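Local coordinates for ADP compounds hydrolase NudE (Escherichia coli, PDB 1VHZ), which hydrolyses ADP-ribose, NADH and the diadenosine polyphosphates Ap3A and Ap2A, using magnesium or another divalent cation, as a homodimeric member of the Nudix family, at residues V102-N107 and Q132-E137; V52-I57 and G78-L83; L23-S28 and R43-N48. One frame throughout, in Å; residues are numbered along the deposited sequence.

Interaction 1: residues V102-N107 and Q132-E137; sequences VGFGAN and QDLYPE
The ring of Tyr135 lies over the backbone of Gly105, with Gly105 CA 3.9 Å from the ring centroid, a CH-pi contact over the face. With CG between the backbone N and the carbonyl carbon (chi1 57°), the side chain starts out over the neighbouring strand, and CE1, CZ and OH come near Gly105 CA. Gly105 has no side chain to stand between the strand and the ring. The ring also meets Asn107, whose OD1 is 3.3 Å from Tyr135 CE2, the amide and ring planes being 23° apart. At Tyr135, an alanine would probably leave the Gly105 backbone without the ring over it and the amide of Asn107 without its neighbour.

The two segments are paired ends of the antiparallel hairpin formed by strands 104-116 and 125-136 of the Nudix fold, and Gly103, with positive phi, leads out of the Nudix-box helix 90-102 into it. Gly105 N donates to Tyr135 O at 2.8 Å, and the return bond runs from Tyr135 N to Gly105 O. Beyond them, Glu137 N reaches Gly103 O in a nearly straight bond (176°), while Asn107 N binds Asp133 O.

Leu134 and Ala106 share the other face of the pair, Leu134 CD2 touching Ala106 CB at 3.5 Å. The second methyl, Leu134 CD1, rests over a face of the Phe104 ring, offset toward its rim. At the exposed corner Asn107 ND2 donates to Asp133 OD2 at 3.1 Å, meeting that oxygen from above the carboxylate plane. Helix 90-102 adds Asn95, whose OD1 accepts from Ala106 N.

Interaction 2: residues V52-I57 and G78-L83; sequences VMIVPI and GFSKGL
Gly82 O takes the N-H of Val52 at 2.8 Å, and Gly82 N returns a bond to Val52 O, so that the two residues form a hydrogen-bonded antiparallel pair. Two residues further along, Ile54 N donates to Ser80 O at 2.9 Å. Here the regular pairing ends: a water accepts from Ser80 N and gives only a weak bond to Ile54 O. Strand 51-58, a central strand of the Nudix sheet, pairs with strand 80-83, which ends in the first residues of the Nudix box, and, further on, with strand 61-69, both antiparallel, while strand 125-136 runs parallel to it.

Beyond Ser80 the packing passes to Phe79. Val55 CG2 sits over the centre of its ring, 3.8 Å from the centroid and 12° off the normal, a well-centred CH-pi contact. This methyl lies anti to the carbonyl carbon, whereas Val55 CG1, anti to the backbone N (chi1 -180°), touches the ring at CE2. Met53 approaches Phe79 obliquely: its SD is 5.2 Å from the ring centroid in a Met-aromatic contact, and its CG meets Phe79 CB. Lys81 lays CG against Met53 CB, then bends at its last torsion (chi4 86°), and NZ donates to Phe79 O on a lone pair and to Asn171 OD1.

Ser80 OG lies 3.6 Å from Ile54 CD1 and is hydrogen-bonded to Glu101 OE1. Since Glu101 is assigned by similarity as a metal ligand, the serine would be a second-shell group, and its bond is likely to steady the carboxylate and bias its orientation.

Interaction 3: residues L23-S28 and R43-N48; sequences LFTVES and RMRPTN
The N-terminal three-stranded antiparallel sheet contains the hairpin of strands 25-32 and 38-44, and this contact lies at its open end, beside the ADP-ribose pocket. Glu27 and Arg43 form a hydrogen-bonded pair, with Glu27 N reaching Arg43 O at 2.8 Å and Arg43 N bonding back to Glu27 O. Past Met44, Arg45 N donates to Thr25 O, where the strand gives way to a loop.

A salt-bridge network lies on the face of Glu27 and Arg43. Arg43 presents the side of its guanidinium, and both NE (3.0 Å) and NH1 (3.1 Å) donate to the single oxygen Glu27 OE1, which lies in the guanidinium plane. Pro46 CG lies over one face of that group, toward its rim. The remaining nitrogen, NH2, binds Glu73 and the carbonyl of Val70, both of the second subunit, so the arginine links the hairpin to the dimer partner. Arg45 joins by charge without a hydrogen bond: Glu27 OE2 is 3.5 Å from Arg45 NE, well out of the guanidinium plane, and no N-H points at it.

Met44 occupies the opposite face of the strand pair with Val26. Its chain bends at chi2 (71°) and again at chi3, its SD makes an oblique Met-aromatic contact with Phe24, and its terminal methyl CE fits between Phe24 CB at 3.4 Å and Val26 CB at 3.5 Å.

In the fold
Interactions 1 and 2 belong to one Nudix sheet, in which strands 51-58 and 125-136 are neighbours; their centres lie 13 Å apart, and Leu134 CD1 meets Pro56 CB at 4.2 Å. They also frame the Nudix box, interaction 2 holding its first residues and interaction 1 its last, with the presumed metal ligands Glu97 and Glu101 on the helix between. Interaction 3 stands apart in the N-terminal sheet, its centre about 24 Å from that of interaction 2 and 35 Å from that of interaction 1. There the side chain of Arg43 comes within about 5 Å of the bound ADP-ribose, and that of Val26 lies about 4 Å from the side chain of substrate-binding Glu42.

Interaction 1: residues V102-N107 and Q132-E137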
loop_
_atom_site.group_PDB
_atom_site.type_symbol
_atom_site.label_atom_id
_atom_site.label_comp_id
_atom_site.label_asym_id
_atom_site.label_seq_id
_atom_site.Cartn_x
_atom_site.Cartn_y
_atom_site.Cartn_z
ATOM N N VAL A 102 -22.148 1.664 5.379
ATOM C CA VAL A 102 -22.881 0.393 5.360
ATOM C C VAL A 102 -24.120 0.361 6.186
ATOM O O VAL A 102 -24.814 -0.661 6.223
ATOM C CB VAL A 102 -21.773 -0.626 5.729
ATOM C CG1 VAL A 102 -22.096 -1.616 6.787
ATOM C CG2 VAL A 102 -21.281 -1.266 4.427
ATOM N N GLY A 103 -24.485 1.441 6.884
ATOM C CA GLY A 103 -25.690 1.464 7.676
ATOM C C GLY A 103 -25.652 0.717 8.987
ATOM O O GLY A 103 -26.708 0.458 9.578
ATOM N N PHE A 104 -24.482 0.442 9.553
ATOM C CA PHE A 104 -24.396 -0.233 10.834
ATOM C C PHE A 104 -23.347 0.497 11.712
ATOM O O PHE A 104 -22.431 1.110 11.205
ATOM C CB PHE A 104 -23.891 -1.656 10.750
ATOM C CG PHE A 104 -24.708 -2.737 10.140
ATOM C CD1 PHE A 104 -25.803 -3.280 10.792
ATOM C CD2 PHE A 104 -24.343 -3.281 8.908
ATOM C CE1 PHE A 104 -26.538 -4.307 10.240
ATOM C CE2 PHE A 104 -25.074 -4.314 8.346
ATOM C CZ PHE A 104 -26.174 -4.826 9.009
ATOM N N GLY A 105 -23.540 0.359 13.008
ATOM C CA GLY A 105 -22.574 0.856 13.998
ATOM C C GLY A 105 -22.022 -0.457 14.579
ATOM O O GLY A 105 -22.590 -1.511 14.228
ATOM N N ALA A 106 -21.015 -0.444 15.423
ATOM C CA ALA A 106 -20.530 -1.718 15.976
ATOM C C ALA A 106 -20.308 -1.565 17.472
ATOM O O ALA A 106 -19.752 -0.536 17.860
ATOM C CB ALA A 106 -19.226 -2.134 15.298
ATOM N N ASN A 107 -20.701 -2.539 18.290
ATOM C CA ASN A 107 -20.446 -2.400 19.732
ATOM C C ASN A 107 -19.051 -2.902 20.070
ATOM O O ASN A 107 -18.555 -2.635 21.155
ATOM C CB ASN A 107 -21.458 -3.188 20.569
ATOM C CG ASN A 107 -22.860 -2.591 20.448
ATOM O OD1 ASN A 107 -23.028 -1.380 20.538
ATOM N ND2 ASN A 107 -23.847 -3.436 20.204
ATOM N N GLN A 132 -17.328 -5.804 15.120
ATOM C CA GLN A 132 -18.234 -6.906 15.408
ATOM C C GLN A 132 -19.389 -6.391 16.277
ATOM O O GLN A 132 -19.288 -5.322 16.881
ATOM C CB GLN A 132 -17.571 -8.062 16.142
ATOM C CG GLN A 132 -16.240 -8.499 15.586
ATOM C CD GLN A 132 -15.573 -9.575 16.412
ATOM O OE1 GLN A 132 -15.847 -10.756 16.207
ATOM N NE2 GLN A 132 -14.722 -9.174 17.340
ATOM N N ASP A 133 -20.402 -7.230 16.428
ATOM C CA ASP A 133 -21.590 -6.922 17.205
ATOM C C ASP A 133 -22.215 -5.640 16.663
ATOM O O ASP A 133 -22.283 -4.595 17.310
ATOM C CB ASP A 133 -21.290 -6.842 18.694
ATOM C CG ASP A 133 -22.590 -6.689 19.495
ATOM O OD1 ASP A 133 -23.658 -7.058 18.955
ATOM O OD2 ASP A 133 -22.538 -6.176 20.620
ATOM N N LEU A 134 -22.647 -5.733 15.408
ATOM C CA LEU A 134 -23.232 -4.622 14.685
ATOM C C LEU A 134 -24.713 -4.404 14.984
ATOM O O LEU A 134 -25.429 -5.332 15.318
ATOM C CB LEU A 134 -23.106 -4.849 13.172
ATOM C CG LEU A 134 -21.792 -5.359 12.614
ATOM C CD1 LEU A 134 -21.788 -5.263 11.083
ATOM C CD2 LEU A 134 -20.593 -4.605 13.171
ATOM N N TYR A 135 -25.153 -3.175 14.768
ATOM C CA TYR A 135 -26.543 -2.783 14.968
ATOM C C TYR A 135 -26.850 -1.732 13.891
ATOM O O TYR A 135 -25.932 -1.004 13.501
ATOM C CB TYR A 135 -26.791 -2.207 16.364
ATOM C CG TYR A 135 -25.905 -1.025 16.680
ATOM C CD1 TYR A 135 -26.240 0.261 16.308
ATOM C CD2 TYR A 135 -24.680 -1.223 17.317
ATOM C CE1 TYR A 135 -25.399 1.337 16.583
ATOM C CE2 TYR A 135 -23.840 -0.164 17.605
ATOM C CZ TYR A 135 -24.207 1.112 17.234
ATOM O OH TYR A 135 -23.357 2.168 17.517
ATOM N N PRO A 136 -28.071 -1.728 13.388
ATOM C CA PRO A 136 -28.494 -0.792 12.372
ATOM C C PRO A 136 -28.465 0.650 12.841
ATOM O O PRO A 136 -28.977 1.004 13.904
ATOM C CB PRO A 136 -29.927 -1.195 12.027
ATOM C CG PRO A 136 -30.188 -2.481 12.720
ATOM C CD PRO A 136 -29.171 -2.620 13.822
ATOM N N GLU A 137 -27.847 1.515 12.061
ATOM C CA GLU A 137 -27.750 2.938 12.342
ATOM C C GLU A 137 -27.046 3.574 11.131
ATOM O O GLU A 137 -25.921 3.215 10.801
ATOM C CB GLU A 137 -27.035 3.353 13.606
ATOM C CG GLU A 137 -26.987 4.868 13.765
ATOM C CD GLU A 137 -26.318 5.365 15.019
ATOM O OE1 GLU A 137 -25.943 6.563 15.072
ATOM O OE2 GLU A 137 -26.150 4.606 15.993
#

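Interaction 2: residues V52-I57 and G78-L83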
loop_
_atom_site.group_PDB
_atom_site.type_symbol
_atom_site.label_atom_id
_atom_site.label_comp_id
_atom_site.label_asym_id
_atom_site.label_seq_id
_atom_site.Cartn_x
_atom_site.Cartn_y
_atom_site.Cartn_z
ATOM N N VAL A 52 -8.616 5.354 8.231
ATOM C CA VAL A 52 -9.121 4.197 8.944
ATOM C C VAL A 52 -9.769 3.232 7.944
ATOM O O VAL A 52 -10.339 3.643 6.929
ATOM C CB VAL A 52 -10.128 4.567 10.046
ATOM C CG1 VAL A 52 -11.411 5.149 9.476
ATOM C CG2 VAL A 52 -10.474 3.355 10.918
ATOM N N MET A 53 -9.541 1.953 8.139
ATOM C CA MET A 53 -10.136 0.927 7.266
ATOM C C MET A 53 -10.876 -0.019 8.220
ATOM O O MET A 53 -10.321 -0.396 9.253
ATOM C CB MET A 53 -9.124 0.215 6.390
ATOM C CG MET A 53 -9.467 -1.243 6.068
ATOM S SD MET A 53 -8.277 -2.044 4.945
ATOM C CE MET A 53 -6.810 -1.127 5.399
ATOM N N ILE A 54 -12.125 -0.319 7.915
ATOM C CA ILE A 54 -12.924 -1.161 8.792
ATOM C C ILE A 54 -13.288 -2.496 8.167
ATOM O O ILE A 54 -13.717 -2.587 7.023
ATOM C CB ILE A 54 -14.250 -0.469 9.192
ATOM C CG1 ILE A 54 -13.993 0.962 9.632
ATOM C CG2 ILE A 54 -14.948 -1.250 10.300
ATOM C CD1 ILE A 54 -14.017 1.965 8.504
ATOM N N VAL A 55 -13.092 -3.533 8.953
ATOM C CA VAL A 55 -13.380 -4.895 8.581
ATOM C C VAL A 55 -14.503 -5.435 9.478
ATOM O O VAL A 55 -14.255 -5.964 10.558
ATOM C CB VAL A 55 -12.120 -5.773 8.716
ATOM C CG1 VAL A 55 -12.420 -7.205 8.319
ATOM C CG2 VAL A 55 -10.978 -5.223 7.837
ATOM N N PRO A 56 -15.733 -5.324 9.003
ATOM C CA PRO A 56 -16.905 -5.793 9.704
ATOM C C PRO A 56 -17.130 -7.286 9.524
ATOM O O PRO A 56 -16.987 -7.840 8.431
ATOM C CB PRO A 56 -18.062 -5.014 9.108
ATOM C CG PRO A 56 -17.488 -4.125 8.065
ATOM C CD PRO A 56 -16.130 -4.674 7.722
ATOM N N ILE A 57 -17.408 -7.955 10.630
ATOM C CA ILE A 57 -17.699 -9.385 10.655
ATOM C C ILE A 57 -19.087 -9.579 11.275
ATOM O O ILE A 57 -19.311 -9.026 12.365
ATOM C CB ILE A 57 -16.685 -10.159 11.524
ATOM C CG1 ILE A 57 -15.276 -9.989 10.978
ATOM C CG2 ILE A 57 -17.086 -11.632 11.625
ATOM C CD1 ILE A 57 -14.147 -10.548 11.784
ATOM N N GLY A 78 -13.652 -4.466 -1.663
ATOM C CA GLY A 78 -12.764 -4.418 -0.503
ATOM C C GLY A 78 -13.425 -3.897 0.757
ATOM O O GLY A 78 -14.637 -3.895 0.899
ATOM N N PHE A 79 -12.578 -3.486 1.688
ATOM C CA PHE A 79 -13.014 -2.988 2.974
ATOM C C PHE A 79 -13.272 -1.485 2.938
ATOM O O PHE A 79 -12.627 -0.729 2.218
ATOM C CB PHE A 79 -11.982 -3.330 4.055
ATOM C CG PHE A 79 -11.681 -4.809 4.109
ATOM C CD1 PHE A 79 -10.419 -5.287 3.811
ATOM C CD2 PHE A 79 -12.685 -5.717 4.436
ATOM C CE1 PHE A 79 -10.148 -6.649 3.866
ATOM C CE2 PHE A 79 -12.422 -7.071 4.485
ATOM C CZ PHE A 79 -11.150 -7.546 4.204
ATOM N N SER A 80 -14.263 -1.097 3.705
ATOM C CA SER A 80 -14.669 0.309 3.844
ATOM C C SER A 80 -13.516 1.099 4.415
ATOM O O SER A 80 -12.768 0.652 5.300
ATOM C CB SER A 80 -15.959 0.288 4.689
ATOM O OG SER A 80 -16.029 1.428 5.514
ATOM N N LYS A 81 -13.225 2.263 3.870
ATOM C CA LYS A 81 -12.121 3.114 4.255
ATOM C C LYS A 81 -12.559 4.577 4.305
ATOM O O LYS A 81 -13.399 4.990 3.497
ATOM C CB LYS A 81 -11.022 3.049 3.141
ATOM C CG LYS A 81 -10.366 1.707 2.986
ATOM C CD LYS A 81 -9.525 1.506 1.751
ATOM C CE LYS A 81 -9.189 0.033 1.521
ATOM N NZ LYS A 81 -10.226 -0.738 0.756
ATOM N N GLY A 82 -11.910 5.356 5.150
ATOM C CA GLY A 82 -12.209 6.784 5.255
ATOM C C GLY A 82 -11.112 7.481 6.062
ATOM O O GLY A 82 -10.124 6.887 6.482
ATOM N N LEU A 83 -11.307 8.767 6.302
ATOM C CA LEU A 83 -10.378 9.561 7.059
ATOM C C LEU A 83 -10.834 9.753 8.502
ATOM O O LEU A 83 -12.018 9.761 8.809
ATOM C CB LEU A 83 -10.230 10.946 6.396
ATOM C CG LEU A 83 -9.654 10.919 4.982
ATOM C CD1 LEU A 83 -9.633 12.333 4.393
ATOM C CD2 LEU A 83 -8.256 10.324 4.996
HETATM O O HOH W 1 -16.075 -3.031 4.497
#

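Interaction 3: residues L23-S28 and R43-N48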
loop_
_atom_site.group_PDB
_atom_site.type_symbol
_atom_site.label_atom_id
_atom_site.label_comp_id
_atom_site.label_asym_id
_atom_site.label_seq_id
_atom_site.Cartn_x
_atom_site.Cartn_y
_atom_site.Cartn_z
ATOM N N LEU A 23 -6.721 18.704 -4.547
ATOM C CA LEU A 23 -6.504 17.675 -3.533
ATOM C C LEU A 23 -5.053 17.337 -3.279
ATOM O O LEU A 23 -4.723 16.630 -2.310
ATOM C CB LEU A 23 -7.280 16.430 -3.990
ATOM C CG LEU A 23 -7.135 15.132 -3.218
ATOM C CD1 LEU A 23 -7.636 15.268 -1.783
ATOM C CD2 LEU A 23 -7.865 13.992 -3.919
ATOM N N PHE A 24 -4.125 17.807 -4.121
ATOM C CA PHE A 24 -2.723 17.502 -3.952
ATOM C C PHE A 24 -1.788 18.694 -3.847
ATOM O O PHE A 24 -1.912 19.690 -4.556
ATOM C CB PHE A 24 -2.206 16.670 -5.158
ATOM C CG PHE A 24 -2.867 15.329 -5.265
ATOM C CD1 PHE A 24 -2.454 14.270 -4.471
ATOM C CD2 PHE A 24 -3.924 15.136 -6.137
ATOM C CE1 PHE A 24 -3.071 13.038 -4.573
ATOM C CE2 PHE A 24 -4.544 13.911 -6.240
ATOM C CZ PHE A 24 -4.119 12.857 -5.457
ATOM N N THR A 25 -0.784 18.553 -2.969
ATOM C CA THR A 25 0.214 19.605 -2.845
ATOM C C THR A 25 1.590 18.947 -2.843
ATOM O O THR A 25 1.968 18.221 -1.929
ATOM C CB THR A 25 -0.007 20.653 -1.774
ATOM O OG1 THR A 25 1.255 21.097 -1.226
ATOM C CG2 THR A 25 -0.935 20.239 -0.671
ATOM N N VAL A 26 2.277 19.088 -3.978
ATOM C CA VAL A 26 3.594 18.499 -4.155
ATOM C C VAL A 26 4.720 19.462 -3.819
ATOM O O VAL A 26 4.779 20.624 -4.199
ATOM C CB VAL A 26 3.774 17.832 -5.518
ATOM C CG1 VAL A 26 2.939 18.509 -6.588
ATOM C CG2 VAL A 26 5.236 17.752 -5.956
ATOM N N GLU A 27 5.638 18.940 -2.997
ATOM C CA GLU A 27 6.797 19.640 -2.517
ATOM C C GLU A 27 8.110 19.113 -3.097
ATOM O O GLU A 27 8.258 17.923 -3.354
ATOM C CB GLU A 27 6.930 19.443 -0.985
ATOM C CG GLU A 27 5.860 20.188 -0.217
ATOM C CD GLU A 27 5.971 19.966 1.267
ATOM O OE1 GLU A 27 6.569 18.947 1.663
ATOM O OE2 GLU A 27 5.485 20.817 2.032
ATOM N N SER A 28 9.033 20.037 -3.279
ATOM C CA SER A 28 10.379 19.705 -3.757
ATOM C C SER A 28 11.254 19.796 -2.493
ATOM O O SER A 28 11.111 20.776 -1.756
ATOM C CB SER A 28 10.880 20.681 -4.802
ATOM O OG SER A 28 11.788 20.059 -5.693
ATOM N N ARG A 43 7.769 15.008 -3.093
ATOM C CA ARG A 43 6.848 14.268 -2.255
ATOM C C ARG A 43 5.548 15.068 -2.084
ATOM O O ARG A 43 5.478 16.262 -2.361
ATOM C CB ARG A 43 7.393 14.010 -0.828
ATOM C CG ARG A 43 7.543 15.315 -0.051
ATOM C CD ARG A 43 8.060 15.113 1.359
ATOM N NE ARG A 43 8.039 16.369 2.098
ATOM C CZ ARG A 43 8.673 16.658 3.219
ATOM N NH1 ARG A 43 8.519 17.860 3.761
ATOM N NH2 ARG A 43 9.461 15.771 3.820
ATOM N N MET A 44 4.583 14.354 -1.526
ATOM C CA MET A 44 3.299 14.991 -1.233
ATOM C C MET A 44 3.448 15.684 0.121
ATOM O O MET A 44 4.162 15.165 0.988
ATOM C CB MET A 44 2.160 13.986 -1.260
ATOM C CG MET A 44 1.075 14.442 -2.250
ATOM S SD MET A 44 1.639 14.275 -3.941
ATOM C CE MET A 44 1.057 15.781 -4.684
ATOM N N ARG A 45 2.909 16.882 0.259
ATOM C CA ARG A 45 3.019 17.605 1.514
ATOM C C ARG A 45 2.643 16.698 2.688
ATOM O O ARG A 45 1.593 16.079 2.696
ATOM C CB ARG A 45 2.138 18.855 1.516
ATOM C CG ARG A 45 2.336 19.737 2.736
ATOM C CD ARG A 45 1.858 21.162 2.480
ATOM N NE ARG A 45 2.512 22.111 3.374
ATOM C CZ ARG A 45 2.342 22.182 4.689
ATOM N NH1 ARG A 45 1.517 21.348 5.313
ATOM N NH2 ARG A 45 2.999 23.091 5.404
ATOM N N PRO A 46 3.522 16.633 3.678
ATOM C CA PRO A 46 3.310 15.848 4.863
ATOM C C PRO A 46 2.083 16.320 5.633
ATOM O O PRO A 46 1.847 17.507 5.838
ATOM C CB PRO A 46 4.564 16.033 5.711
ATOM C CG PRO A 46 5.568 16.659 4.823
ATOM C CD PRO A 46 4.818 17.367 3.728
ATOM N N THR A 47 1.299 15.344 6.068
ATOM C CA THR A 47 0.098 15.633 6.838
ATOM C C THR A 47 0.014 14.670 8.017
ATOM O O THR A 47 0.643 13.610 8.004
ATOM C CB THR A 47 -1.162 15.486 5.963
ATOM O OG1 THR A 47 -2.329 15.666 6.767
ATOM C CG2 THR A 47 -1.197 14.107 5.320
ATOM N N ASN A 48 -0.744 15.055 9.032
ATOM C CA ASN A 48 -0.915 14.178 10.192
ATOM C C ASN A 48 -2.327 13.602 10.160
ATOM O O ASN A 48 -2.745 12.926 11.092
ATOM C CB ASN A 48 -0.576 14.911 11.485
ATOM C CG ASN A 48 0.936 15.035 11.647
ATOM O OD1 ASN A 48 1.597 14.039 11.949
ATOM N ND2 ASN A 48 1.493 16.217 11.422
#